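Local coordinates for glucose-inhibited division protein A-related protein, probable oxidoreductase (Thermus thermophilus, PDB 2CUL) that binds flavin-adenine dinucleotide in a Rossmann-type fold and is probably an oxidoreductase, a small relative of the glucose-inhibited division protein A family, at residues V9-E17 with V39-K47; V121-L129 with G139-L150. All blocks are in the same frame, centred on the assembly; numbering follows the deposited sequence.

Contact 1: V9-E17 with V39-K47; sequences VGAGFSGAE and VMMPFLPPK. With FAD (flavin-adenine dinucleotide), chain B.
The backbones of Ala11 and Met40 are tied by one hydrogen bond, Met40 N to Ala11 O at 2.9 Å. From there Met40 bends at both chi2 (-75°) and chi3 (-78°), curling its thioether against the first turn of helix 13-24. There SD meets Gly12 O and lies 3.7 Å from Ala16 CB. The same sulfur hangs over one face of the Phe13 ring, offset toward its rim, 4.4 Å from the centroid. This is a Met-aromatic contact, with CE continuing alongside Phe13 CD1. The ring's edge meets backbone: Phe13 CE2 points at Met41 O, 3.6 Å away, and at Pro42 CA, while Tyr213 stacks on the same ring from helix 213-230.

Gly10, Gly12 and Gly15 fit the Rossmann GxGxxG pattern. A CB on Gly10 or Gly12 would strike the cofactor, and one on Gly15 would strike Gly10 O. At the helix start, Ser14 N and OG both bond FAD O1P, each at 2.8 Å, and Phe13 N reaches FAD O2A at 3.2 Å.

Farther along, Phe43 lies with its face against the isoalloxazine, FAD C6 3.3 Å above the ring's centre. With an alanine in place of Phe43, that face of the flavin would probably lose its aromatic cover and the Arg140 guanidinium its cation-pi partner.

The chemistry divides along the cofactor: helix-start amides and a hydroxyl, which would be expected to temper the phosphates' charge, hold the pyrophosphate, and an aromatic face packs the flavin.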
loop_
_atom_site.group_PDB
_atom_site.type_symbol
_atom_site.label_atom_id
_atom_site.label_comp_id
_atom_site.label_asym_id
_atom_site.label_seq_id
_atom_site.Cartn_x
_atom_site.Cartn_y
_atom_site.Cartn_z
ATOM N N VAL A 9 -0.930 4.989 -3.111
ATOM C CA VAL A 9 -1.638 3.927 -3.815
ATOM C C VAL A 9 -1.600 2.659 -2.963
ATOM O O VAL A 9 -0.556 2.011 -2.837
ATOM C CB VAL A 9 -0.989 3.641 -5.193
ATOM C CG1 VAL A 9 -1.737 2.518 -5.907
ATOM C CG2 VAL A 9 -1.013 4.907 -6.042
ATOM N N GLY A 10 -2.744 2.318 -2.370
ATOM C CA GLY A 10 -2.829 1.135 -1.529
ATOM C C GLY A 10 -3.157 1.483 -0.089
ATOM O O GLY A 10 -2.334 2.065 0.616
ATOM N N ALA A 11 -4.362 1.125 0.349
ATOM C CA ALA A 11 -4.806 1.408 1.709
ATOM C C ALA A 11 -4.627 0.201 2.617
ATOM O O ALA A 11 -5.545 -0.183 3.349
ATOM C CB ALA A 11 -6.268 1.841 1.697
ATOM N N GLY A 12 -3.441 -0.392 2.560
ATOM C CA GLY A 12 -3.143 -1.547 3.382
ATOM C C GLY A 12 -2.378 -1.143 4.627
ATOM O O GLY A 12 -2.337 0.032 4.990
ATOM N N PHE A 13 -1.748 -2.111 5.280
ATOM C CA PHE A 13 -1.024 -1.818 6.508
ATOM C C PHE A 13 0.055 -0.747 6.409
ATOM O O PHE A 13 0.181 0.073 7.314
ATOM C CB PHE A 13 -0.462 -3.114 7.096
ATOM C CG PHE A 13 -1.524 -4.002 7.679
ATOM C CD1 PHE A 13 -1.877 -3.895 9.024
ATOM C CD2 PHE A 13 -2.225 -4.893 6.871
ATOM C CE1 PHE A 13 -2.916 -4.661 9.553
ATOM C CE2 PHE A 13 -3.268 -5.664 7.391
ATOM C CZ PHE A 13 -3.613 -5.547 8.733
ATOM N N SER A 14 0.818 -0.724 5.320
ATOM C CA SER A 14 1.859 0.293 5.194
ATOM C C SER A 14 1.311 1.608 4.648
ATOM O O SER A 14 1.622 2.675 5.165
ATOM C CB SER A 14 3.007 -0.205 4.300
ATOM O OG SER A 14 2.572 -0.475 2.977
ATOM N N GLY A 15 0.488 1.525 3.606
ATOM C CA GLY A 15 -0.076 2.720 3.002
ATOM C C GLY A 15 -1.019 3.495 3.899
ATOM O O GLY A 15 -0.955 4.721 3.961
ATOM N N ALA A 16 -1.907 2.787 4.588
ATOM C CA ALA A 16 -2.852 3.448 5.485
ATOM C C ALA A 16 -2.129 4.054 6.688
ATOM O O ALA A 16 -2.502 5.127 7.167
ATOM C CB ALA A 16 -3.913 2.458 5.949
ATOM N N GLU A 17 -1.095 3.379 7.180
ATOM C CA GLU A 17 -0.351 3.906 8.320
ATOM C C GLU A 17 0.337 5.202 7.892
ATOM O O GLU A 17 0.367 6.175 8.644
ATOM C CB GLU A 17 0.693 2.901 8.813
ATOM C CG GLU A 17 1.248 3.242 10.187
ATOM C CD GLU A 17 0.223 3.039 11.290
ATOM O OE1 GLU A 17 -0.203 1.883 11.500
ATOM O OE2 GLU A 17 -0.155 4.033 11.947
ATOM N N VAL A 39 -9.808 -2.372 2.565
ATOM C CA VAL A 39 -8.931 -1.473 3.310
ATOM C C VAL A 39 -8.433 -2.125 4.598
ATOM O O VAL A 39 -9.225 -2.566 5.422
ATOM C CB VAL A 39 -9.668 -0.161 3.680
ATOM C CG1 VAL A 39 -8.831 0.668 4.640
ATOM C CG2 VAL A 39 -9.961 0.631 2.423
ATOM N N MET A 40 -7.115 -2.189 4.764
ATOM C CA MET A 40 -6.529 -2.770 5.972
ATOM C C MET A 40 -7.015 -4.180 6.293
ATOM O O MET A 40 -7.138 -4.544 7.462
ATOM C CB MET A 40 -6.812 -1.857 7.167
ATOM C CG MET A 40 -6.038 -0.561 7.162
ATOM S SD MET A 40 -4.322 -0.824 7.617
ATOM C CE MET A 40 -4.472 -0.979 9.418
ATOM N N MET A 41 -7.280 -4.976 5.263
ATOM C CA MET A 41 -7.734 -6.346 5.464
ATOM C C MET A 41 -6.557 -7.235 5.858
ATOM O O MET A 41 -5.538 -7.261 5.177
ATOM C CB MET A 41 -8.357 -6.895 4.176
ATOM C CG MET A 41 -8.967 -8.288 4.322
ATOM S SD MET A 41 -10.387 -8.304 5.439
ATOM C CE MET A 41 -11.629 -7.524 4.368
ATOM N N PRO A 42 -6.679 -7.967 6.974
ATOM C CA PRO A 42 -5.579 -8.842 7.392
ATOM C C PRO A 42 -5.659 -10.199 6.705
ATOM O O PRO A 42 -6.627 -10.510 6.006
ATOM C CB PRO A 42 -5.808 -9.015 8.901
ATOM C CG PRO A 42 -6.846 -7.963 9.269
ATOM C CD PRO A 42 -7.692 -7.856 8.037
ATOM N N PHE A 43 -4.618 -10.995 6.907
ATOM C CA PHE A 43 -4.588 -12.366 6.427
ATOM C C PHE A 43 -5.023 -13.029 7.734
ATOM O O PHE A 43 -6.212 -13.269 7.939
ATOM C CB PHE A 43 -3.167 -12.764 6.031
ATOM C CG PHE A 43 -2.767 -12.293 4.658
ATOM C CD1 PHE A 43 -3.118 -13.024 3.527
ATOM C CD2 PHE A 43 -2.020 -11.132 4.498
ATOM C CE1 PHE A 43 -2.724 -12.608 2.252
ATOM C CE2 PHE A 43 -1.620 -10.705 3.229
ATOM C CZ PHE A 43 -1.973 -11.446 2.104
ATOM N N LEU A 44 -4.079 -13.287 8.636
ATOM C CA LEU A 44 -4.435 -13.848 9.937
ATOM C C LEU A 44 -4.729 -12.674 10.871
ATOM O O LEU A 44 -4.240 -11.561 10.661
ATOM C CB LEU A 44 -3.284 -14.669 10.521
ATOM C CG LEU A 44 -2.976 -16.023 9.885
ATOM C CD1 LEU A 44 -1.813 -16.652 10.626
ATOM C CD2 LEU A 44 -4.203 -16.919 9.946
ATOM N N PRO A 45 -5.540 -12.902 11.913
ATOM C CA PRO A 45 -5.858 -11.818 12.846
ATOM C C PRO A 45 -4.609 -11.159 13.439
ATOM O O PRO A 45 -3.715 -11.843 13.939
ATOM C CB PRO A 45 -6.687 -12.523 13.916
ATOM C CG PRO A 45 -7.419 -13.558 13.130
ATOM C CD PRO A 45 -6.334 -14.107 12.214
ATOM N N PRO A 46 -4.524 -9.822 13.365
ATOM C CA PRO A 46 -3.362 -9.123 13.920
ATOM C C PRO A 46 -3.339 -9.293 15.436
ATOM O O PRO A 46 -4.371 -9.167 16.095
ATOM C CB PRO A 46 -3.601 -7.673 13.506
ATOM C CG PRO A 46 -4.353 -7.818 12.208
ATOM C CD PRO A 46 -5.337 -8.911 12.540
ATOM N N LYS A 47 -2.164 -9.582 15.983
ATOM C CA LYS A 47 -2.017 -9.766 17.420
ATOM C C LYS A 47 -0.892 -8.889 17.954
ATOM O O LYS A 47 0.103 -8.655 17.270
ATOM C CB LYS A 47 -1.726 -11.233 17.737
ATOM C CG LYS A 47 -2.853 -12.186 17.374
ATOM C CD LYS A 47 -2.476 -13.622 17.707
ATOM C CE LYS A 47 -3.598 -14.587 17.364
ATOM N NZ LYS A 47 -3.215 -15.995 17.656
HETATM P PA FAD B . -1.511 -4.726 1.839
HETATM O O1A FAD B . -1.767 -5.970 1.095
HETATM O O2A FAD B . -1.915 -4.626 3.265
HETATM O O5B FAD B . -2.194 -3.504 1.074
HETATM C C5B FAD B . -1.989 -3.331 -0.329
HETATM C C4B FAD B . -3.165 -2.496 -0.821
HETATM O O4B FAD B . -2.823 -2.019 -2.123
HETATM C C3B FAD B . -4.485 -3.278 -0.975
HETATM O O3B FAD B . -5.568 -2.618 -0.357
HETATM C C2B FAD B . -4.630 -3.407 -2.463
HETATM O O2B FAD B . -5.938 -3.622 -2.939
HETATM C C1B FAD B . -3.980 -2.112 -2.941
HETATM N N9A FAD B . -3.540 -2.116 -4.334
HETATM C C8A FAD B . -2.634 -2.973 -4.916
HETATM N N7A FAD B . -2.448 -2.708 -6.204
HETATM C C5A FAD B . -3.272 -1.630 -6.459
HETATM C C6A FAD B . -3.522 -0.889 -7.639
HETATM N N6A FAD B . -2.942 -1.136 -8.799
HETATM N N1A FAD B . -4.428 0.157 -7.554
HETATM C C2A FAD B . -5.047 0.438 -6.357
HETATM N N3A FAD B . -4.848 -0.238 -5.195
HETATM C C4A FAD B . -3.956 -1.260 -5.300
HETATM N N1 FAD B . 1.882 -10.611 8.092
HETATM C C2 FAD B . 1.412 -10.834 9.366
HETATM O O2 FAD B . 1.758 -10.140 10.291
HETATM N N3 FAD B . 0.512 -11.892 9.572
HETATM C C4 FAD B . 0.064 -12.736 8.579
HETATM O O4 FAD B . -0.739 -13.659 8.834
HETATM C C4X FAD B . 0.550 -12.509 7.274
HETATM N N5 FAD B . 0.150 -13.324 6.224
HETATM C C5X FAD B . 0.623 -13.107 4.943
HETATM C C6 FAD B . 0.206 -13.940 3.905
HETATM C C7 FAD B . 0.648 -13.764 2.580
HETATM C C7M FAD B . 0.152 -14.699 1.505
HETATM C C8 FAD B . 1.560 -12.684 2.304
HETATM C C8M FAD B . 2.075 -12.421 0.914
HETATM C C9 FAD B . 1.999 -11.833 3.348
HETATM C C9A FAD B . 1.547 -12.019 4.682
HETATM N N10 FAD B . 1.963 -11.178 5.773
HETATM C C10 FAD B . 1.467 -11.424 7.067
HETATM C "C1'" FAD B . 2.941 -10.033 5.578
HETATM C "C2'" FAD B . 2.412 -8.581 5.607
HETATM O "O2'" FAD B . 2.156 -8.206 6.933
HETATM C "C3'" FAD B . 1.129 -8.396 4.771
HETATM O "O3'" FAD B . 1.343 -8.757 3.408
HETATM C "C4'" FAD B . 0.623 -6.939 4.761
HETATM O "O4'" FAD B . -0.703 -6.865 4.241
HETATM C "C5'" FAD B . 1.588 -6.081 3.920
HETATM O "O5'" FAD B . 1.156 -4.711 3.942
HETATM P P FAD B . 1.133 -3.800 2.644
HETATM O O1P FAD B . 0.680 -2.485 3.128
HETATM O O2P FAD B . 2.460 -3.834 1.942
HETATM O O3P FAD B . 0.071 -4.456 1.685
#

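Contact 2: V121-L129 with G139-L150. With FAD (flavin-adenine dinucleotide), chain B.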
loop_
_atom_site.group_PDB
_atom_site.type_symbol
_atom_site.label_atom_id
_atom_site.label_comp_id
_atom_site.label_asym_id
_atom_site.label_seq_id
_atom_site.Cartn_x
_atom_site.Cartn_y
_atom_site.Cartn_z
ATOM N N VAL A 121 1.499 -1.065 -2.639
ATOM C CA VAL A 121 0.643 -2.095 -3.214
ATOM C C VAL A 121 0.770 -3.534 -2.713
ATOM O O VAL A 121 0.190 -4.445 -3.298
ATOM C CB VAL A 121 0.773 -2.077 -4.758
ATOM C CG1 VAL A 121 0.313 -0.720 -5.299
ATOM C CG2 VAL A 121 2.215 -2.346 -5.173
ATOM N N GLY A 122 1.516 -3.729 -1.630
ATOM C CA GLY A 122 1.664 -5.053 -1.048
ATOM C C GLY A 122 2.055 -6.191 -1.970
ATOM O O GLY A 122 3.003 -6.086 -2.743
ATOM N N SER A 123 1.306 -7.285 -1.877
ATOM C CA SER A 123 1.549 -8.490 -2.664
ATOM C C SER A 123 0.701 -8.553 -3.931
ATOM O O SER A 123 0.417 -9.639 -4.436
ATOM C CB SER A 123 1.247 -9.720 -1.797
ATOM O OG SER A 123 -0.038 -9.609 -1.193
ATOM N N PHE A 124 0.314 -7.397 -4.457
ATOM C CA PHE A 124 -0.542 -7.359 -5.637
ATOM C C PHE A 124 0.120 -7.184 -7.002
ATOM O O PHE A 124 -0.573 -7.010 -8.004
ATOM C CB PHE A 124 -1.620 -6.290 -5.437
ATOM C CG PHE A 124 -2.649 -6.663 -4.408
ATOM C CD1 PHE A 124 -3.889 -7.162 -4.794
ATOM C CD2 PHE A 124 -2.361 -6.559 -3.047
ATOM C CE1 PHE A 124 -4.832 -7.555 -3.843
ATOM C CE2 PHE A 124 -3.294 -6.949 -2.089
ATOM C CZ PHE A 124 -4.533 -7.449 -2.487
ATOM N N LEU A 125 1.446 -7.220 -7.054
ATOM C CA LEU A 125 2.142 -7.100 -8.332
ATOM C C LEU A 125 2.502 -8.512 -8.794
ATOM O O LEU A 125 3.252 -9.207 -8.117
ATOM C CB LEU A 125 3.422 -6.272 -8.181
ATOM C CG LEU A 125 3.299 -4.789 -7.822
ATOM C CD1 LEU A 125 4.693 -4.205 -7.645
ATOM C CD2 LEU A 125 2.540 -4.042 -8.903
ATOM N N GLY A 126 1.951 -8.934 -9.932
ATOM C CA GLY A 126 2.235 -10.263 -10.453
ATOM C C GLY A 126 1.815 -11.361 -9.494
ATOM O O GLY A 126 2.437 -12.424 -9.427
ATOM N N ALA A 127 0.737 -11.107 -8.759
ATOM C CA ALA A 127 0.236 -12.051 -7.767
ATOM C C ALA A 127 -0.347 -13.342 -8.324
ATOM O O ALA A 127 -1.095 -13.337 -9.301
ATOM C CB ALA A 127 -0.803 -11.365 -6.889
ATOM N N ARG A 128 0.012 -14.447 -7.680
ATOM C CA ARG A 128 -0.490 -15.769 -8.036
ATOM C C ARG A 128 -0.842 -16.418 -6.705
ATOM O O ARG A 128 0.035 -16.655 -5.871
ATOM C CB ARG A 128 0.581 -16.593 -8.753
ATOM C CG ARG A 128 1.172 -15.904 -9.967
ATOM C CD ARG A 128 2.154 -16.815 -10.685
ATOM N NE ARG A 128 1.467 -17.815 -11.498
ATOM C CZ ARG A 128 2.072 -18.824 -12.115
ATOM N NH1 ARG A 128 3.385 -18.980 -12.008
ATOM N NH2 ARG A 128 1.366 -19.667 -12.855
ATOM N N LEU A 129 -2.127 -16.683 -6.502
ATOM C CA LEU A 129 -2.594 -17.284 -5.260
ATOM C C LEU A 129 -2.874 -18.768 -5.478
ATOM O O LEU A 129 -3.717 -19.135 -6.296
ATOM C CB LEU A 129 -3.854 -16.555 -4.782
ATOM C CG LEU A 129 -4.344 -16.835 -3.358
ATOM C CD1 LEU A 129 -5.204 -15.672 -2.891
ATOM C CD2 LEU A 129 -5.116 -18.149 -3.312
ATOM N N GLY A 139 -3.874 -10.933 -4.762
ATOM C CA GLY A 139 -2.831 -10.659 -3.788
ATOM C C GLY A 139 -3.166 -11.167 -2.397
ATOM O O GLY A 139 -2.301 -11.238 -1.531
ATOM N N ARG A 140 -4.433 -11.519 -2.194
ATOM C CA ARG A 140 -4.924 -12.031 -0.916
ATOM C C ARG A 140 -6.255 -12.710 -1.231
ATOM O O ARG A 140 -6.878 -12.407 -2.243
ATOM C CB ARG A 140 -5.107 -10.873 0.080
ATOM C CG ARG A 140 -5.649 -11.259 1.453
ATOM C CD ARG A 140 -5.313 -10.180 2.494
ATOM N NE ARG A 140 -5.626 -8.855 1.971
ATOM C CZ ARG A 140 -4.776 -7.833 1.938
ATOM N NH1 ARG A 140 -3.542 -7.963 2.416
ATOM N NH2 ARG A 140 -5.144 -6.694 1.367
ATOM N N LEU A 141 -6.686 -13.634 -0.379
ATOM C CA LEU A 141 -7.933 -14.350 -0.623
ATOM C C LEU A 141 -9.091 -13.434 -1.018
ATOM O O LEU A 141 -9.392 -12.455 -0.332
ATOM C CB LEU A 141 -8.316 -15.175 0.612
ATOM C CG LEU A 141 -9.503 -16.125 0.432
ATOM C CD1 LEU A 141 -9.245 -17.051 -0.744
ATOM C CD2 LEU A 141 -9.722 -16.923 1.709
ATOM N N SER A 142 -9.723 -13.753 -2.146
ATOM C CA SER A 142 -10.867 -12.999 -2.657
ATOM C C SER A 142 -10.581 -11.559 -3.078
ATOM O O SER A 142 -11.510 -10.786 -3.312
ATOM C CB SER A 142 -11.997 -13.006 -1.626
ATOM O OG SER A 142 -12.424 -14.329 -1.359
ATOM N N GLU A 143 -9.305 -11.203 -3.175
ATOM C CA GLU A 143 -8.915 -9.856 -3.573
ATOM C C GLU A 143 -8.106 -9.904 -4.863
ATOM O O GLU A 143 -6.899 -10.142 -4.847
ATOM C CB GLU A 143 -8.098 -9.193 -2.461
ATOM C CG GLU A 143 -8.910 -8.932 -1.200
ATOM C CD GLU A 143 -8.090 -8.311 -0.092
ATOM O OE1 GLU A 143 -7.347 -7.350 -0.376
ATOM O OE2 GLU A 143 -8.192 -8.779 1.063
ATOM N N ALA A 144 -8.789 -9.674 -5.978
ATOM C CA ALA A 144 -8.160 -9.714 -7.292
ATOM C C ALA A 144 -7.043 -8.692 -7.483
ATOM O O ALA A 144 -7.003 -7.651 -6.821
ATOM C CB ALA A 144 -9.218 -9.524 -8.372
ATOM N N SER A 145 -6.136 -9.018 -8.398
ATOM C CA SER A 145 -5.009 -8.169 -8.743
ATOM C C SER A 145 -5.078 -7.826 -10.226
ATOM O O SER A 145 -5.130 -8.721 -11.071
ATOM C CB SER A 145 -3.694 -8.900 -8.445
ATOM O OG SER A 145 -2.601 -8.270 -9.095
ATOM N N TYR A 146 -5.118 -6.533 -10.530
ATOM C CA TYR A 146 -5.154 -6.051 -11.911
ATOM C C TYR A 146 -3.702 -6.044 -12.390
ATOM O O TYR A 146 -2.820 -5.547 -11.695
ATOM C CB TYR A 146 -5.731 -4.633 -11.969
ATOM C CG TYR A 146 -7.246 -4.566 -11.935
ATOM C CD1 TYR A 146 -7.969 -5.086 -10.858
ATOM C CD2 TYR A 146 -7.956 -3.951 -12.969
ATOM C CE1 TYR A 146 -9.362 -4.994 -10.810
ATOM C CE2 TYR A 146 -9.351 -3.853 -12.928
ATOM C CZ TYR A 146 -10.043 -4.375 -11.847
ATOM O OH TYR A 146 -11.414 -4.269 -11.810
ATOM N N PRO A 147 -3.445 -6.580 -13.596
ATOM C CA PRO A 147 -2.100 -6.660 -14.180
ATOM C C PRO A 147 -1.467 -5.381 -14.721
ATOM O O PRO A 147 -0.255 -5.317 -14.914
ATOM C CB PRO A 147 -2.284 -7.694 -15.282
ATOM C CG PRO A 147 -3.642 -7.348 -15.801
ATOM C CD PRO A 147 -4.443 -7.167 -14.516
ATOM N N ASP A 148 -2.283 -4.366 -14.955
ATOM C CA ASP A 148 -1.808 -3.114 -15.534
ATOM C C ASP A 148 -0.626 -2.407 -14.886
ATOM O O ASP A 148 0.325 -2.044 -15.576
ATOM C CB ASP A 148 -2.972 -2.137 -15.632
ATOM C CG ASP A 148 -4.181 -2.751 -16.295
ATOM O OD1 ASP A 148 -4.450 -2.417 -17.469
ATOM O OD2 ASP A 148 -4.852 -3.573 -15.645
ATOM N N LEU A 149 -0.676 -2.192 -13.574
ATOM C CA LEU A 149 0.411 -1.476 -12.915
ATOM C C LEU A 149 1.755 -2.178 -13.070
ATOM O O LEU A 149 2.753 -1.537 -13.393
ATOM C CB LEU A 149 0.091 -1.251 -11.437
ATOM C CG LEU A 149 1.112 -0.425 -10.647
ATOM C CD1 LEU A 149 1.338 0.933 -11.309
ATOM C CD2 LEU A 149 0.607 -0.245 -9.219
ATOM N N LEU A 150 1.795 -3.486 -12.840
ATOM C CA LEU A 150 3.050 -4.214 -12.990
ATOM C C LEU A 150 3.559 -4.097 -14.423
ATOM O O LEU A 150 4.753 -3.900 -14.654
ATOM C CB LEU A 150 2.871 -5.694 -12.640
ATOM C CG LEU A 150 4.101 -6.563 -12.951
ATOM C CD1 LEU A 150 5.291 -6.088 -12.129
ATOM C CD2 LEU A 150 3.789 -8.022 -12.650
HETATM P PA FAD B . -1.511 -4.726 1.839
HETATM O O1A FAD B . -1.767 -5.970 1.095
HETATM O O2A FAD B . -1.915 -4.626 3.265
HETATM O O5B FAD B . -2.194 -3.504 1.074
HETATM C C5B FAD B . -1.989 -3.331 -0.329
HETATM C C4B FAD B . -3.165 -2.496 -0.821
HETATM O O4B FAD B . -2.823 -2.019 -2.123
HETATM C C3B FAD B . -4.485 -3.278 -0.975
HETATM O O3B FAD B . -5.568 -2.618 -0.357
HETATM C C2B FAD B . -4.630 -3.407 -2.463
HETATM O O2B FAD B . -5.938 -3.622 -2.939
HETATM C C1B FAD B . -3.980 -2.112 -2.941
HETATM N N9A FAD B . -3.540 -2.116 -4.334
HETATM C C8A FAD B . -2.634 -2.973 -4.916
HETATM N N7A FAD B . -2.448 -2.708 -6.204
HETATM C C5A FAD B . -3.272 -1.630 -6.459
HETATM C C6A FAD B . -3.522 -0.889 -7.639
HETATM N N6A FAD B . -2.942 -1.136 -8.799
HETATM N N1A FAD B . -4.428 0.157 -7.554
HETATM C C2A FAD B . -5.047 0.438 -6.357
HETATM N N3A FAD B . -4.848 -0.238 -5.195
HETATM C C4A FAD B . -3.956 -1.260 -5.300
HETATM N N1 FAD B . 1.882 -10.611 8.092
HETATM C C2 FAD B . 1.412 -10.834 9.366
HETATM O O2 FAD B . 1.758 -10.140 10.291
HETATM N N3 FAD B . 0.512 -11.892 9.572
HETATM C C4 FAD B . 0.064 -12.736 8.579
HETATM O O4 FAD B . -0.739 -13.659 8.834
HETATM C C4X FAD B . 0.550 -12.509 7.274
HETATM N N5 FAD B . 0.150 -13.324 6.224
HETATM C C5X FAD B . 0.623 -13.107 4.943
HETATM C C6 FAD B . 0.206 -13.940 3.905
HETATM C C7 FAD B . 0.648 -13.764 2.580
HETATM C C7M FAD B . 0.152 -14.699 1.505
HETATM C C8 FAD B . 1.560 -12.684 2.304
HETATM C C8M FAD B . 2.075 -12.421 0.914
HETATM C C9 FAD B . 1.999 -11.833 3.348
HETATM C C9A FAD B . 1.547 -12.019 4.682
HETATM N N10 FAD B . 1.963 -11.178 5.773
HETATM C C10 FAD B . 1.467 -11.424 7.067
HETATM C "C1'" FAD B . 2.941 -10.033 5.578
HETATM C "C2'" FAD B . 2.412 -8.581 5.607
HETATM O "O2'" FAD B . 2.156 -8.206 6.933
HETATM C "C3'" FAD B . 1.129 -8.396 4.771
HETATM O "O3'" FAD B . 1.343 -8.757 3.408
HETATM C "C4'" FAD B . 0.623 -6.939 4.761
HETATM O "O4'" FAD B . -0.703 -6.865 4.241
HETATM C "C5'" FAD B . 1.588 -6.081 3.920
HETATM O "O5'" FAD B . 1.156 -4.711 3.942
HETATM P P FAD B . 1.133 -3.800 2.644
HETATM O O1P FAD B . 0.680 -2.485 3.128
HETATM O O2P FAD B . 2.460 -3.834 1.942
HETATM O O3P FAD B . 0.071 -4.456 1.685
#
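Ser145 OG gives the shortest polar bond between the segments, 2.6 Å to Phe124 O, arriving tilted 34° from the carbonyl plane. Its hydroxyl is swung anti to the backbone N (chi1 164°), which carries it to that carbonyl while CB stays near Phe124 CD1. A second hydroxyl works in the reverse sense: Ser123 OG donates to Gly139 O at 2.8 Å.

The Phe124 ring is sandwiched between protein and cofactor. Gly139 CA makes a CH-pi contact over the ring centre, 3.7 Å from the centroid, and a CB on Gly139 would run into Phe124 CG. FAD C2B, in the adenosine ribose, lies over the opposite face, nearer the rim. Around the edge, in plane, come Ala144 O, Glu143 CB and FAD O1A.

Arg140 and Glu143, joined across a type II turn, form a side-on pair: NE binds OE2 at 2.7 Å, coming from above the carboxylate plane, and NH2 binds OE1 on its syn side. With the carboxylate on those two nitrogens, Arg140 NH1 is turned to FAD O1A, 3.0 Å away.

At the other end, the side chains of Leu125 and Leu150 cross at an angle, with Leu125 CD2 4.1 Å from Leu150 CB, and Leu150 CD2 lies against the backbone of Gly126. Leu149 CD2 bridges Val121 CG1 and the adenine amino nitrogen N6A.

Glu143 thus acts as a second-shell residue, fixing the rotation of the guanidinium that meets the pyrophosphate; the arginine's charge would be expected to offset that of the phosphate, while Phe124 and Val121 give the adenosine half an apolar wall.

In the fold
Contact 1 closes before contact 2 opens along the chain, and their centres lie about 14 Å apart, with FAD running between them. Residues 9-17 carry the chain from strand 6-9 of the mixed seven-stranded sheet into helix 13-24; the loop between strand 29-33 and helix 55-59 supplies residues 39-47. Contact 2 begins just past strand 116-119 of that same sheet. Its two segments are joined by strand 128-131, which starts within 121-129, and strand 134-138, both of the antiparallel four-stranded sheet. The two contacts touch directly where Phe43 and Met41 pack on Arg140 and Glu143. Cofactor binding is therefore shared by the Rossmann core and by the segments leading to and from the second sheet.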